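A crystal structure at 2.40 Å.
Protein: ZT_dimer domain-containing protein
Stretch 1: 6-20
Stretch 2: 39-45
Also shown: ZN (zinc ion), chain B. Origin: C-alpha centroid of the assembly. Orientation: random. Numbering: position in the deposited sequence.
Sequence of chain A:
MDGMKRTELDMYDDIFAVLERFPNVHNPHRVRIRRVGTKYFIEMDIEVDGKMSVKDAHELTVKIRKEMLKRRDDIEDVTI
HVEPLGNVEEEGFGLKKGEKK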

# COMPACT_ATOMS: atom_id res chain seq x y z
N ARG A 6 -9.82 -7.95 -26.00
CA ARG A 6 -9.64 -9.40 -25.69
C ARG A 6 -8.33 -9.63 -24.92
O ARG A 6 -8.34 -10.36 -23.91
CB ARG A 6 -9.69 -10.23 -26.98
CG ARG A 6 -10.10 -11.68 -26.75
CD ARG A 6 -9.99 -12.55 -27.98
NE ARG A 6 -11.20 -12.60 -28.80
CZ ARG A 6 -11.35 -12.02 -29.99
NH1 ARG A 6 -10.37 -11.31 -30.53
NH2 ARG A 6 -12.50 -12.14 -30.64
N THR A 7 -7.22 -9.04 -25.38
CA THR A 7 -5.88 -9.22 -24.74
C THR A 7 -5.93 -8.72 -23.29
O THR A 7 -5.34 -9.39 -22.42
CB THR A 7 -4.76 -8.57 -25.56
OG1 THR A 7 -3.60 -8.68 -24.75
CG2 THR A 7 -5.02 -7.12 -25.93
N GLU A 8 -6.63 -7.62 -23.04
CA GLU A 8 -6.79 -6.99 -21.69
C GLU A 8 -7.55 -7.95 -20.76
O GLU A 8 -7.33 -7.87 -19.54
CB GLU A 8 -7.49 -5.64 -21.85
CG GLU A 8 -7.38 -4.74 -20.63
CD GLU A 8 -8.13 -3.43 -20.77
OE1 GLU A 8 -8.42 -2.80 -19.73
OE2 GLU A 8 -8.43 -3.03 -21.92
N LEU A 9 -8.38 -8.84 -21.31
CA LEU A 9 -9.21 -9.84 -20.57
C LEU A 9 -8.35 -11.03 -20.15
O LEU A 9 -8.45 -11.40 -18.96
CB LEU A 9 -10.35 -10.30 -21.49
CG LEU A 9 -11.45 -11.10 -20.80
CD1 LEU A 9 -12.29 -10.19 -19.91
CD2 LEU A 9 -12.32 -11.81 -21.83
N ASP A 10 -7.59 -11.60 -21.09
CA ASP A 10 -6.66 -12.74 -20.84
C ASP A 10 -5.89 -12.43 -19.55
O ASP A 10 -5.82 -13.31 -18.68
CB ASP A 10 -5.72 -13.00 -22.03
CG ASP A 10 -5.42 -14.48 -22.20
OD1 ASP A 10 -6.37 -15.25 -22.50
OD2 ASP A 10 -4.22 -14.88 -21.93
N MET A 11 -5.38 -11.20 -19.42
CA MET A 11 -4.51 -10.78 -18.29
C MET A 11 -5.30 -10.79 -16.97
O MET A 11 -4.77 -11.38 -16.00
CB MET A 11 -3.93 -9.38 -18.52
CG MET A 11 -3.18 -8.83 -17.31
SD MET A 11 -1.79 -9.86 -16.80
CE MET A 11 -0.54 -9.23 -17.91
N TYR A 12 -6.47 -10.14 -16.92
CA TYR A 12 -7.33 -10.11 -15.70
C TYR A 12 -7.66 -11.55 -15.31
O TYR A 12 -7.63 -11.84 -14.11
CB TYR A 12 -8.60 -9.25 -15.88
CG TYR A 12 -8.38 -7.77 -15.76
CD1 TYR A 12 -7.90 -7.20 -14.59
CD2 TYR A 12 -8.63 -6.92 -16.82
CE1 TYR A 12 -7.67 -5.84 -14.47
CE2 TYR A 12 -8.41 -5.55 -16.73
CZ TYR A 12 -7.94 -5.01 -15.54
OH TYR A 12 -7.72 -3.66 -15.44
N ASP A 13 -7.90 -12.42 -16.30
CA ASP A 13 -8.23 -13.85 -16.09
C ASP A 13 -7.07 -14.51 -15.34
O ASP A 13 -7.34 -15.14 -14.31
CB ASP A 13 -8.58 -14.56 -17.41
CG ASP A 13 -9.97 -14.24 -17.95
OD1 ASP A 13 -10.83 -13.82 -17.16
OD2 ASP A 13 -10.19 -14.43 -19.16
N ASP A 14 -5.83 -14.32 -15.80
CA ASP A 14 -4.61 -14.93 -15.22
C ASP A 14 -4.36 -14.40 -13.79
O ASP A 14 -3.97 -15.20 -12.93
CB ASP A 14 -3.39 -14.71 -16.12
CG ASP A 14 -3.52 -15.37 -17.48
OD1 ASP A 14 -4.64 -15.81 -17.82
OD2 ASP A 14 -2.50 -15.46 -18.20
N ILE A 15 -4.58 -13.10 -13.56
CA ILE A 15 -4.39 -12.45 -12.22
C ILE A 15 -5.37 -13.10 -11.24
O ILE A 15 -4.92 -13.67 -10.23
CB ILE A 15 -4.61 -10.93 -12.30
CG1 ILE A 15 -3.58 -10.24 -13.20
CG2 ILE A 15 -4.65 -10.31 -10.91
CD1 ILE A 15 -3.97 -8.84 -13.63
N PHE A 16 -6.67 -13.04 -11.54
CA PHE A 16 -7.75 -13.63 -10.71
C PHE A 16 -7.52 -15.14 -10.57
O PHE A 16 -7.81 -15.68 -9.50
CB PHE A 16 -9.13 -13.28 -11.27
CG PHE A 16 -9.64 -11.94 -10.82
CD1 PHE A 16 -10.25 -11.80 -9.58
CD2 PHE A 16 -9.49 -10.81 -11.61
CE1 PHE A 16 -10.72 -10.57 -9.16
CE2 PHE A 16 -9.96 -9.57 -11.18
CZ PHE A 16 -10.58 -9.46 -9.96
N ALA A 17 -6.97 -15.78 -11.61
CA ALA A 17 -6.65 -17.23 -11.61
C ALA A 17 -5.60 -17.52 -10.53
O ALA A 17 -5.78 -18.49 -9.80
CB ALA A 17 -6.19 -17.67 -12.98
N VAL A 18 -4.57 -16.68 -10.41
CA VAL A 18 -3.49 -16.84 -9.38
C VAL A 18 -4.03 -16.57 -7.96
O VAL A 18 -3.61 -17.29 -7.04
CB VAL A 18 -2.28 -15.93 -9.67
CG1 VAL A 18 -1.28 -15.97 -8.53
CG2 VAL A 18 -1.61 -16.29 -11.00
N LEU A 19 -4.90 -15.57 -7.77
CA LEU A 19 -5.41 -15.20 -6.43
C LEU A 19 -6.25 -16.34 -5.85
O LEU A 19 -6.16 -16.57 -4.63
CB LEU A 19 -6.23 -13.91 -6.53
CG LEU A 19 -5.43 -12.66 -6.87
CD1 LEU A 19 -6.37 -11.50 -7.15
CD2 LEU A 19 -4.44 -12.31 -5.76
N GLU A 20 -7.02 -17.05 -6.69
CA GLU A 20 -7.88 -18.20 -6.30
C GLU A 20 -7.05 -19.28 -5.61
O GLU A 20 -7.61 -20.07 -4.84
CB GLU A 20 -8.60 -18.79 -7.52
CG GLU A 20 -9.84 -18.01 -7.94
CD GLU A 20 -10.67 -18.70 -9.01
OE1 GLU A 20 -10.20 -19.70 -9.59
OE2 GLU A 20 -11.80 -18.24 -9.25
N LYS A 39 6.26 -4.92 -21.18
CA LYS A 39 5.99 -5.40 -19.79
C LYS A 39 4.79 -4.65 -19.18
O LYS A 39 4.55 -3.49 -19.56
CB LYS A 39 7.26 -5.23 -18.95
N TYR A 40 4.09 -5.31 -18.24
CA TYR A 40 2.85 -4.84 -17.56
C TYR A 40 3.07 -4.66 -16.04
O TYR A 40 3.75 -5.50 -15.42
CB TYR A 40 1.70 -5.83 -17.76
CG TYR A 40 1.04 -5.80 -19.11
CD1 TYR A 40 0.06 -4.87 -19.41
CD2 TYR A 40 1.38 -6.72 -20.10
CE1 TYR A 40 -0.56 -4.83 -20.65
CE2 TYR A 40 0.78 -6.70 -21.34
CZ TYR A 40 -0.20 -5.75 -21.62
OH TYR A 40 -0.80 -5.73 -22.85
N PHE A 41 2.45 -3.63 -15.46
CA PHE A 41 2.50 -3.30 -14.01
C PHE A 41 1.11 -3.49 -13.39
O PHE A 41 0.13 -2.88 -13.87
CB PHE A 41 3.01 -1.87 -13.80
CG PHE A 41 4.44 -1.66 -14.20
CD1 PHE A 41 4.79 -1.53 -15.54
CD2 PHE A 41 5.45 -1.61 -13.25
CE1 PHE A 41 6.12 -1.35 -15.91
CE2 PHE A 41 6.77 -1.42 -13.62
CZ PHE A 41 7.10 -1.29 -14.95
N ILE A 42 1.02 -4.30 -12.34
CA ILE A 42 -0.27 -4.73 -11.73
C ILE A 42 -0.36 -4.20 -10.30
O ILE A 42 0.60 -4.38 -9.52
CB ILE A 42 -0.42 -6.26 -11.76
CG1 ILE A 42 -0.40 -6.79 -13.19
CG2 ILE A 42 -1.69 -6.68 -11.02
CD1 ILE A 42 -0.19 -8.27 -13.27
N GLU A 43 -1.50 -3.61 -9.99
CA GLU A 43 -1.84 -3.08 -8.65
C GLU A 43 -3.21 -3.63 -8.25
O GLU A 43 -4.05 -3.82 -9.14
CB GLU A 43 -1.78 -1.56 -8.72
CG GLU A 43 -2.37 -0.85 -7.52
CD GLU A 43 -2.06 0.63 -7.55
OE1 GLU A 43 -1.48 1.12 -6.57
OE2 GLU A 43 -2.38 1.28 -8.57
N MET A 44 -3.42 -3.91 -6.96
CA MET A 44 -4.70 -4.46 -6.47
C MET A 44 -4.85 -4.21 -4.97
O MET A 44 -3.83 -4.00 -4.28
CB MET A 44 -4.79 -5.96 -6.77
CG MET A 44 -3.83 -6.82 -5.97
SD MET A 44 -3.86 -8.56 -6.51
CE MET A 44 -2.89 -8.48 -8.01
N ASP A 45 -6.09 -4.22 -4.49
CA ASP A 45 -6.43 -4.32 -3.05
C ASP A 45 -6.88 -5.76 -2.80
O ASP A 45 -7.58 -6.29 -3.67
CB ASP A 45 -7.52 -3.33 -2.66
CG ASP A 45 -7.09 -1.88 -2.77
OD1 ASP A 45 -5.96 -1.66 -3.22
OD2 ASP A 45 -7.87 -1.00 -2.38
ZN ZN B . -9.61 -1.39 -1.09

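No hydrogen bond crosses between this helix and this strand; what joins them is a single file of apolar side chains in which two methionines, one from each stretch, occupy diagonal places. Met 11 works near the beginning of the file and Met 44 at its far end, and each touches two residues of the other stretch. The axes come no closer than 11.5 Å, so the backbones stand well apart and side chains must fill the gap.

The pattern follows from the two periodicities. On the helix, Thr 7, Met 11, Ile 15 and Leu 19 lie four residues apart, each with its CA-to-CB bond toward the strand. On the strand, alternation does the same job with a step of two: Tyr 40, Ile 42 and Met 44 point toward the helix, while Lys 39, Phe 41, Glu 43 and Asp 45 do not reach it. The N-to-C directions differ by 50°, so both rows advance in the same general sense and the residues pair in order, Met 11 with Tyr 40 and Ile 15 with Ile 42 as nearest CA neighbours, at 9.5 and 8.8 Å.

The middle of the file is the simplest part. Ile 15 CD1 meets Ile 42 CD1 at 3.8 Å, tip to tip. Both isoleucines have chi1 m and chi2 t, which carries each delta methyl out from its backbone into the space between the stretches. Beta-branching suits Ile 42 to a strand, and on the helix Ile 15 offers a second methyl, CG2, which lies 3.9 Å from Met 44 CE. One isoleucine thus contacts two successive inward positions of the strand.

The methionines bridge in the same way but with a longer, unbranched reach. Met 11, t at chi1 and p at both later angles, bends so that its CE sits 3.8 Å from Tyr 40 CD2, approaching the ring obliquely, while its SD lies 4.2 Å from Ile 42 CD1. Met 44 is p at chi1, t at chi2 and p at chi3; its CE reaches Ile 15, and its SD is 3.9 Å from Leu 19 CD2. Leucine, with two terminal methyls and no beta branch, suits the helix and closes the row at this end.

Polarity rises at the other end. Tyr 40 is partly exposed, and its ring packs against Met 11 while its OH lies 4.5 Å from OG1 of exposed Thr 7, too far for a hydrogen bond. Met 11, Ile 15, Leu 19, Ile 42 and Met 44 are all buried in the assembly, yet the two stretches cover just 286 Å² of each other, so other parts of the structure must complete their burial.

The strand residues between these make no contact with the helix, and the one after Met 44 does other work: Asp 45 binds zinc through OD2, with 2.2 Å between Asp 45 OD2 and ZN, and three further ligand atoms come from elsewhere in the structure. Alternation lets neighbouring positions serve packing and metal binding separately.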